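Local coordinates for Glp_546_48378_50642 (Giardia intestinalis, PDB 2QVW), which cleaves double-stranded RNA into fragments of 21 to 23 base pairs that direct RNA interference, at residues A83-I88 with F266-A271; T350-C355 with G538-S543; R682-T687 with P750-D755. One frame throughout, in Å; residues are numbered along the deposited sequence.

Contact 1: A83-I88 with F266-A271; sequences ASWTEI and FLPEIA
Trp85 reaches helix 267-284 because its CG stands beside the backbone N and anti to the carbonyl carbon (chi1 -59°). Leu267 takes the same first rotation (chi1 -74°), and the two side chains meet at an oblique slant. The six-membered ring of the indole does the touching. Its far corner, CH2, lies 3.4 Å from Leu267 CB. The next ring atom, CZ3, is 3.5 Å from the same CB. Leu267 CD1 comes to 3.6 Å from Trp85 CH2, so one branch of the leucine joins the CB at this corner. Pro268 follows in the chain and brings its backbone N to 3.8 Å from Trp85 CZ3.

This contact joins the N-terminal domain, the platform of this Dicer, to the long helix 267-284, probably the connector helix. Ser84 is the N-cap of the short platform helix 85-90, and its carbonyl O accepts a bond from Ile88 N. One turn along from Trp85, Ile88 adds a second apolar point. Its CG2 methyl is 3.9 Å from Pro268 CB. At the other end, Ala271 CB sits 4.0 Å from Trp85 O and close to the CB of the same tryptophan.

No hydrogen bond crosses between the segments. All five touching residues are buried. They meet mostly through carbon, with Pro268 N and Trp85 O the polar backbone atoms at the interface. The indole has further aromatic neighbours in the platform. Phe114 of strand 112-117 meets it edge-to-face, and Phe74 of helix 60-77 meets it with the ring planes at about 45°. Leu112 of the same strand touches both Trp85 and Ala271.

Contact 2: T350-C355 with G538-S543; sequences TARLLC and GLWLGS
Arg352 lies against Trp540 with its aliphatic part and bonds backbone carbonyls with its charged end. Its CB sits over one face of the indole, 3.5 Å from the centroid of the six-membered ring, in a CH-pi contact. The chain then bends at chi2 and again at chi3. The guanidinium plane ends almost perpendicular to the ring, at 88°.

NH1 donates to two carbonyls. Arg352 NH1 is 2.8 Å from Trp540 O and 3.2 Å from Ser543 O. The Ser543 bond uses a lone pair in the carbonyl plane, while the Trp540 bond is tilted from its carbonyl plane. NH2 adds a weak bond to Ser543 O.

Arg352 on Trp540 is the tight part, together with Cys355 CB, which packs 3.5 Å from Ser543 CB. Ser543 OG turns back to Leu539 O, 3.1 Å away. Leu353 CD2 meets the indole edge, 4.1 Å from Trp540 CZ3. Arg352 is partly exposed, though tightly engaged. Leu541 forms the looser, partly exposed fringe and adds little.

The axes of the helical segments 350-355 and 538-542 approach to 8.4 Å, with their directions 107° apart. Helix 330-356 of the first RNase III domain meets helix 528-542, which probably belongs to the helical region that bridges the two RNase III domains. The guanidinium takes up carbonyls near the end of that second helix, where its positive charge would probably be favoured by the helix dipole.

Contact 3: R682-T687 with P750-D755; sequences RQSAET and PQVVAD. With MN (manganese (II) ion), chain G.
Ala685 CB lies over one face of the flat peptide unit between Gln751 and Val752. Ala685 CB is 3.9 Å from Gln751 C and 3.8 Å from Val752 N. The next peptide unit is met at its edge instead. There the N-H of Val753 points at the hydroxyl of Ser684, with Val753 N 3.0 Å from Ser684 OG and an N-H...O angle of 159°.

This is the one hydrogen bond across the contact. The same OG also bonds Met681 O, one turn back in helix 675-684. The hydroxyl therefore gives its proton to that carbonyl and accepts from Val753. Around the bond the two valines pack by van der Waals contact. Val753 CG1 stands between its backbone N and carbonyl carbon (chi1 57°) and rests against Ser684. Val752 CG2 comes within 4.2 Å of Arg682 N.

The carboxylate of Glu686 is the other flat group, and it faces away from the C-terminal segment. Its two oxygens have different partners. OE2 binds a manganese ion at 2.4 Å, and Asp655 supplies a second ligand to that ion. OE1 forms a salt bridge with Arg682 NH1, 2.6 Å away. Arg682 is thus a second-shell residue that would help fix the rotation of the metal-bound carboxylate. This ion is distinct from the one held by Glu651, Asp722 and Glu725.

The contact ties the end of helix 675-684, in the second RNase III domain, to the C-terminal tail after helix 737-748. Asp755 adds a salt bridge to Arg680 of helix 675-684. Gln751 rests on Val690 and Leu694 of helix 688-696. On the metal side, both Arg682 and Glu686 touch Lys659 of helix 648-669, Arg682 also Leu666 and Glu686 also Leu662.

Overall arrangement
Contact 1 lies on the opposite side of the chain's centre from the other two. Its centre is 52 Å from that of contact 2 and 49 Å from that of contact 3. Contacts 2 and 3 are 31 Å apart between centres and about 11 Å between nearest atoms. Helix 648-669 spans them: it touches Thr350 and Leu354 of segment 350-355 and Arg682 and Glu686 in contact 3. It also carries the manganese ligands Glu651 and Asp655. Only contact 3 holds a metal ligand. In contact 2, the Cys355 side chain is about 8 Å from a bound manganese ion. The Arg682 side chain of contact 3 is about 10 Å from those of Glu409 and Glu725, one from each RNase III domain.

Contact 1: A83-I88 with F266-A271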
loop_
_atom_site.group_PDB
_atom_site.type_symbol
_atom_site.label_atom_id
_atom_site.label_comp_id
_atom_site.label_asym_id
_atom_site.label_seq_id
_atom_site.Cartn_x
_atom_site.Cartn_y
_atom_site.Cartn_z
ATOM N N ALA A 83 17.260 8.669 28.687
ATOM C CA ALA A 83 17.944 7.446 28.292
ATOM C C ALA A 83 17.003 6.257 28.089
ATOM O O ALA A 83 16.991 5.314 28.883
ATOM C CB ALA A 83 19.015 7.098 29.315
ATOM N N SER A 84 16.227 6.305 27.011
ATOM C CA SER A 84 15.294 5.244 26.685
ATOM C C SER A 84 14.596 5.585 25.390
ATOM O O SER A 84 13.809 6.522 25.342
ATOM C CB SER A 84 14.256 5.085 27.794
ATOM O OG SER A 84 13.435 3.954 27.565
ATOM N N TRP A 85 14.888 4.825 24.338
ATOM C CA TRP A 85 14.270 5.046 23.032
ATOM C C TRP A 85 12.755 4.943 23.136
ATOM O O TRP A 85 12.025 5.797 22.633
ATOM C CB TRP A 85 14.772 4.012 22.032
ATOM C CG TRP A 85 16.251 4.036 21.848
ATOM C CD1 TRP A 85 17.131 3.034 22.146
ATOM C CD2 TRP A 85 17.032 5.103 21.290
ATOM N NE1 TRP A 85 18.415 3.406 21.801
ATOM C CE2 TRP A 85 18.382 4.669 21.274
ATOM C CE3 TRP A 85 16.723 6.381 20.797
ATOM C CZ2 TRP A 85 19.419 5.467 20.786
ATOM C CZ3 TRP A 85 17.753 7.177 20.311
ATOM C CH2 TRP A 85 19.089 6.714 20.308
ATOM N N THR A 86 12.293 3.884 23.792
ATOM C CA THR A 86 10.870 3.648 23.984
ATOM C C THR A 86 10.202 4.830 24.680
ATOM O O THR A 86 9.055 5.161 24.404
ATOM C CB THR A 86 10.649 2.383 24.831
ATOM O OG1 THR A 86 11.172 1.252 24.129
ATOM C CG2 THR A 86 9.172 2.177 25.124
ATOM N N GLU A 87 10.938 5.462 25.585
ATOM C CA GLU A 87 10.424 6.590 26.350
ATOM C C GLU A 87 10.508 7.849 25.513
ATOM O O GLU A 87 9.551 8.613 25.424
ATOM C CB GLU A 87 11.238 6.759 27.638
ATOM C CG GLU A 87 10.626 7.695 28.660
ATOM C CD GLU A 87 11.490 7.844 29.900
ATOM O OE1 GLU A 87 11.795 6.815 30.556
ATOM O OE2 GLU A 87 11.860 8.997 30.215
ATOM N N ILE A 88 11.667 8.062 24.904
ATOM C CA ILE A 88 11.873 9.225 24.055
ATOM C C ILE A 88 10.726 9.274 23.059
ATOM O O ILE A 88 10.271 10.351 22.663
ATOM C CB ILE A 88 13.197 9.131 23.256
ATOM C CG1 ILE A 88 14.396 9.126 24.203
ATOM C CG2 ILE A 88 13.306 10.303 22.307
ATOM C CD1 ILE A 88 15.730 9.050 23.498
ATOM N N PHE A 266 19.669 11.771 14.809
ATOM C CA PHE A 266 18.447 11.423 14.108
ATOM C C PHE A 266 17.935 10.059 14.516
ATOM O O PHE A 266 17.294 9.382 13.724
ATOM C CB PHE A 266 18.671 11.425 12.600
ATOM C CG PHE A 266 18.977 12.778 12.030
ATOM C CD1 PHE A 266 20.294 13.173 11.798
ATOM C CD2 PHE A 266 17.949 13.656 11.716
ATOM C CE1 PHE A 266 20.585 14.428 11.260
ATOM C CE2 PHE A 266 18.226 14.908 11.181
ATOM C CZ PHE A 266 19.550 15.296 10.952
ATOM N N LEU A 267 18.236 9.639 15.738
ATOM C CA LEU A 267 17.755 8.352 16.207
ATOM C C LEU A 267 16.492 8.538 17.031
ATOM O O LEU A 267 15.596 7.686 17.010
ATOM C CB LEU A 267 18.820 7.626 17.028
ATOM C CG LEU A 267 19.975 7.042 16.226
ATOM C CD1 LEU A 267 20.808 6.173 17.139
ATOM C CD2 LEU A 267 19.449 6.231 15.055
ATOM N N PRO A 268 16.398 9.649 17.784
ATOM C CA PRO A 268 15.171 9.809 18.557
ATOM C C PRO A 268 14.014 9.710 17.554
ATOM O O PRO A 268 12.982 9.080 17.822
ATOM C CB PRO A 268 15.323 11.210 19.134
ATOM C CG PRO A 268 16.801 11.351 19.282
ATOM C CD PRO A 268 17.301 10.795 17.992
ATOM N N GLU A 269 14.232 10.325 16.386
ATOM C CA GLU A 269 13.274 10.363 15.286
ATOM C C GLU A 269 12.991 8.980 14.710
ATOM O O GLU A 269 11.842 8.696 14.360
ATOM C CB GLU A 269 13.777 11.273 14.171
ATOM C CG GLU A 269 14.224 12.659 14.622
ATOM C CD GLU A 269 13.108 13.491 15.222
ATOM O OE1 GLU A 269 12.056 13.648 14.567
ATOM O OE2 GLU A 269 13.295 13.998 16.350
ATOM N N ILE A 270 14.009 8.123 14.581
ATOM C CA ILE A 270 13.740 6.784 14.061
ATOM C C ILE A 270 12.865 6.080 15.080
ATOM O O ILE A 270 11.944 5.335 14.724
ATOM C CB ILE A 270 15.002 5.946 13.857
ATOM C CG1 ILE A 270 15.875 6.570 12.771
ATOM C CG2 ILE A 270 14.613 4.522 13.459
ATOM C CD1 ILE A 270 17.081 5.723 12.425
ATOM N N ALA A 271 13.162 6.316 16.353
ATOM C CA ALA A 271 12.369 5.727 17.425
ATOM C C ALA A 271 10.950 6.273 17.277
ATOM O O ALA A 271 9.990 5.497 17.187
ATOM C CB ALA A 271 12.936 6.110 18.778
#

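Contact 2: T350-C355 with G538-S543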
loop_
_atom_site.group_PDB
_atom_site.type_symbol
_atom_site.label_atom_id
_atom_site.label_comp_id
_atom_site.label_asym_id
_atom_site.label_seq_id
_atom_site.Cartn_x
_atom_site.Cartn_y
_atom_site.Cartn_z
ATOM N N THR A 350 -17.979 -5.286 -14.357
ATOM C CA THR A 350 -18.341 -5.736 -15.694
ATOM C C THR A 350 -18.580 -7.241 -15.718
ATOM O O THR A 350 -19.551 -7.725 -16.307
ATOM C CB THR A 350 -17.240 -5.432 -16.696
ATOM O OG1 THR A 350 -16.978 -4.023 -16.711
ATOM C CG2 THR A 350 -17.661 -5.892 -18.086
ATOM N N ALA A 351 -17.686 -7.979 -15.073
ATOM C CA ALA A 351 -17.786 -9.425 -15.011
ATOM C C ALA A 351 -19.002 -9.892 -14.231
ATOM O O ALA A 351 -19.823 -10.636 -14.756
ATOM C CB ALA A 351 -16.522 -9.996 -14.388
ATOM N N ARG A 352 -19.114 -9.449 -12.980
ATOM C CA ARG A 352 -20.221 -9.850 -12.117
ATOM C C ARG A 352 -21.614 -9.435 -12.593
ATOM O O ARG A 352 -22.588 -10.133 -12.324
ATOM C CB ARG A 352 -19.970 -9.345 -10.698
ATOM C CG ARG A 352 -18.890 -10.119 -9.966
ATOM C CD ARG A 352 -19.329 -11.560 -9.741
ATOM N NE ARG A 352 -18.969 -12.462 -10.830
ATOM C CZ ARG A 352 -19.600 -13.606 -11.096
ATOM N NH1 ARG A 352 -20.632 -13.986 -10.361
ATOM N NH2 ARG A 352 -19.190 -14.384 -12.089
ATOM N N LEU A 353 -21.708 -8.311 -13.298
ATOM C CA LEU A 353 -22.995 -7.843 -13.820
ATOM C C LEU A 353 -23.419 -8.714 -15.003
ATOM O O LEU A 353 -24.604 -9.007 -15.179
ATOM C CB LEU A 353 -22.910 -6.379 -14.277
ATOM C CG LEU A 353 -23.054 -5.239 -13.265
ATOM C CD1 LEU A 353 -22.821 -3.912 -13.934
ATOM C CD2 LEU A 353 -24.431 -5.258 -12.677
ATOM N N LEU A 354 -22.446 -9.109 -15.821
ATOM C CA LEU A 354 -22.707 -9.958 -16.977
ATOM C C LEU A 354 -23.454 -11.198 -16.508
ATOM O O LEU A 354 -24.446 -11.596 -17.110
ATOM C CB LEU A 354 -21.389 -10.378 -17.627
ATOM C CG LEU A 354 -21.029 -9.890 -19.040
ATOM C CD1 LEU A 354 -21.148 -8.392 -19.119
ATOM C CD2 LEU A 354 -19.606 -10.316 -19.385
ATOM N N CYS A 355 -22.962 -11.801 -15.427
ATOM C CA CYS A 355 -23.562 -12.991 -14.852
ATOM C C CYS A 355 -24.835 -12.700 -14.071
ATOM O O CYS A 355 -25.748 -13.524 -14.033
ATOM C CB CYS A 355 -22.566 -13.693 -13.933
ATOM S SG CYS A 355 -21.201 -14.482 -14.791
ATOM N N GLY A 538 -24.789 -13.290 -2.638
ATOM C CA GLY A 538 -24.706 -14.614 -3.226
ATOM C C GLY A 538 -24.930 -14.656 -4.724
ATOM O O GLY A 538 -24.209 -15.339 -5.431
ATOM N N LEU A 539 -25.936 -13.950 -5.216
ATOM C CA LEU A 539 -26.192 -13.932 -6.649
ATOM C C LEU A 539 -25.146 -13.110 -7.381
ATOM O O LEU A 539 -24.856 -13.363 -8.554
ATOM C CB LEU A 539 -27.564 -13.343 -6.939
ATOM C CG LEU A 539 -28.699 -14.353 -6.977
ATOM C CD1 LEU A 539 -30.024 -13.631 -7.056
ATOM C CD2 LEU A 539 -28.499 -15.271 -8.176
ATOM N N TRP A 540 -24.593 -12.117 -6.683
ATOM C CA TRP A 540 -23.570 -11.245 -7.243
ATOM C C TRP A 540 -22.372 -12.094 -7.612
ATOM O O TRP A 540 -22.028 -12.202 -8.791
ATOM C CB TRP A 540 -23.188 -10.166 -6.221
ATOM C CG TRP A 540 -22.029 -9.285 -6.618
ATOM C CD1 TRP A 540 -20.759 -9.336 -6.114
ATOM C CD2 TRP A 540 -22.025 -8.232 -7.602
ATOM N NE1 TRP A 540 -19.963 -8.388 -6.718
ATOM C CE2 TRP A 540 -20.711 -7.696 -7.635
ATOM C CE3 TRP A 540 -22.999 -7.689 -8.458
ATOM C CZ2 TRP A 540 -20.346 -6.642 -8.490
ATOM C CZ3 TRP A 540 -22.635 -6.636 -9.309
ATOM C CH2 TRP A 540 -21.319 -6.127 -9.316
ATOM N N LEU A 541 -21.765 -12.727 -6.614
ATOM C CA LEU A 541 -20.596 -13.561 -6.863
ATOM C C LEU A 541 -20.922 -15.012 -7.150
ATOM O O LEU A 541 -20.026 -15.842 -7.257
ATOM C CB LEU A 541 -19.633 -13.506 -5.679
ATOM C CG LEU A 541 -19.898 -12.578 -4.490
ATOM C CD1 LEU A 541 -20.904 -13.207 -3.544
ATOM C CD2 LEU A 541 -18.589 -12.352 -3.758
ATOM N N GLY A 542 -22.202 -15.315 -7.297
ATOM C CA GLY A 542 -22.593 -16.690 -7.551
ATOM C C GLY A 542 -22.932 -17.061 -8.983
ATOM O O GLY A 542 -22.505 -18.116 -9.457
ATOM N N SER A 543 -23.691 -16.211 -9.669
ATOM C CA SER A 543 -24.096 -16.497 -11.035
ATOM C C SER A 543 -22.968 -17.049 -11.915
ATOM O O SER A 543 -21.859 -16.492 -11.992
ATOM C CB SER A 543 -24.726 -15.251 -11.660
ATOM O OG SER A 543 -25.922 -14.923 -10.960
#

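Contact 3: R682-T687 with P750-D755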
loop_
_atom_site.group_PDB
_atom_site.type_symbol
_atom_site.label_atom_id
_atom_site.label_comp_id
_atom_site.label_asym_id
_atom_site.label_seq_id
_atom_site.Cartn_x
_atom_site.Cartn_y
_atom_site.Cartn_z
ATOM N N ARG A 682 -1.120 3.711 -21.152
ATOM C CA ARG A 682 -1.984 2.574 -21.427
ATOM C C ARG A 682 -3.041 2.897 -22.469
ATOM O O ARG A 682 -3.347 2.069 -23.318
ATOM C CB ARG A 682 -2.655 2.081 -20.153
ATOM C CG ARG A 682 -3.620 3.064 -19.586
ATOM C CD ARG A 682 -4.394 2.494 -18.406
ATOM N NE ARG A 682 -5.534 3.350 -18.085
ATOM C CZ ARG A 682 -6.501 3.638 -18.950
ATOM N NH1 ARG A 682 -6.463 3.136 -20.178
ATOM N NH2 ARG A 682 -7.492 4.439 -18.591
ATOM N N GLN A 683 -3.609 4.093 -22.415
ATOM C CA GLN A 683 -4.617 4.464 -23.405
ATOM C C GLN A 683 -4.017 4.402 -24.800
ATOM O O GLN A 683 -4.726 4.155 -25.779
ATOM C CB GLN A 683 -5.105 5.880 -23.175
ATOM C CG GLN A 683 -5.649 6.130 -21.803
ATOM C CD GLN A 683 -6.065 7.571 -21.636
ATOM O OE1 GLN A 683 -5.301 8.490 -21.942
ATOM N NE2 GLN A 683 -7.277 7.781 -21.152
ATOM N N SER A 684 -2.712 4.641 -24.887
ATOM C CA SER A 684 -2.026 4.617 -26.162
ATOM C C SER A 684 -2.145 3.256 -26.819
ATOM O O SER A 684 -2.331 3.168 -28.028
ATOM C CB SER A 684 -0.553 4.943 -25.980
ATOM O OG SER A 684 0.201 3.757 -25.827
ATOM N N ALA A 685 -2.037 2.195 -26.028
ATOM C CA ALA A 685 -2.114 0.843 -26.562
ATOM C C ALA A 685 -3.511 0.230 -26.522
ATOM O O ALA A 685 -3.668 -0.973 -26.706
ATOM C CB ALA A 685 -1.135 -0.054 -25.823
ATOM N N GLU A 686 -4.526 1.050 -26.284
ATOM C CA GLU A 686 -5.892 0.546 -26.228
ATOM C C GLU A 686 -6.714 0.910 -27.456
ATOM O O GLU A 686 -7.719 0.255 -27.741
ATOM C CB GLU A 686 -6.619 1.049 -24.976
ATOM C CG GLU A 686 -6.345 0.242 -23.708
ATOM C CD GLU A 686 -7.352 0.530 -22.600
ATOM O OE1 GLU A 686 -7.441 1.700 -22.167
ATOM O OE2 GLU A 686 -8.060 -0.409 -22.164
ATOM N N THR A 687 -6.299 1.950 -28.177
ATOM C CA THR A 687 -7.025 2.370 -29.375
ATOM C C THR A 687 -7.229 1.172 -30.298
ATOM O O THR A 687 -6.364 0.292 -30.383
ATOM C CB THR A 687 -6.278 3.481 -30.142
ATOM O OG1 THR A 687 -4.960 3.041 -30.475
ATOM C CG2 THR A 687 -6.188 4.736 -29.295
ATOM N N PRO A 750 3.926 -4.242 -25.259
ATOM C CA PRO A 750 4.920 -3.690 -26.180
ATOM C C PRO A 750 4.462 -2.472 -26.992
ATOM O O PRO A 750 5.280 -1.640 -27.378
ATOM C CB PRO A 750 5.249 -4.887 -27.070
ATOM C CG PRO A 750 5.135 -6.030 -26.124
ATOM C CD PRO A 750 3.854 -5.709 -25.396
ATOM N N GLN A 751 3.163 -2.362 -27.246
ATOM C CA GLN A 751 2.638 -1.252 -28.036
ATOM C C GLN A 751 2.481 0.066 -27.303
ATOM O O GLN A 751 2.221 1.088 -27.927
ATOM C CB GLN A 751 1.292 -1.635 -28.646
ATOM C CG GLN A 751 1.345 -2.859 -29.529
ATOM C CD GLN A 751 2.460 -2.776 -30.549
ATOM O OE1 GLN A 751 2.561 -1.799 -31.299
ATOM N NE2 GLN A 751 3.308 -3.801 -30.584
ATOM N N VAL A 752 2.625 0.055 -25.984
ATOM C CA VAL A 752 2.487 1.288 -25.221
ATOM C C VAL A 752 3.596 2.265 -25.586
ATOM O O VAL A 752 4.774 1.979 -25.398
ATOM C CB VAL A 752 2.499 1.018 -23.690
ATOM C CG1 VAL A 752 3.772 0.308 -23.289
ATOM C CG2 VAL A 752 2.362 2.322 -22.934
ATOM N N VAL A 753 3.211 3.413 -26.129
ATOM C CA VAL A 753 4.179 4.430 -26.516
ATOM C C VAL A 753 4.556 5.298 -25.315
ATOM O O VAL A 753 3.704 5.704 -24.527
ATOM C CB VAL A 753 3.624 5.324 -27.636
ATOM C CG1 VAL A 753 2.322 5.955 -27.198
ATOM C CG2 VAL A 753 4.632 6.389 -27.996
ATOM N N ALA A 754 5.846 5.580 -25.189
ATOM C CA ALA A 754 6.371 6.379 -24.090
ATOM C C ALA A 754 6.097 7.879 -24.221
ATOM O O ALA A 754 6.303 8.480 -25.279
ATOM C CB ALA A 754 7.871 6.132 -23.958
ATOM N N ASP A 755 5.641 8.479 -23.127
ATOM C CA ASP A 755 5.341 9.907 -23.095
ATOM C C ASP A 755 6.486 10.743 -23.657
ATOM O O ASP A 755 6.277 11.581 -24.528
ATOM C CB ASP A 755 5.060 10.346 -21.658
ATOM C CG ASP A 755 3.614 10.705 -21.433
ATOM O OD1 ASP A 755 3.259 10.954 -20.264
ATOM O OD2 ASP A 755 2.844 10.741 -22.419
HETATM MN MN MN G . -9.795 -1.133 -23.640
#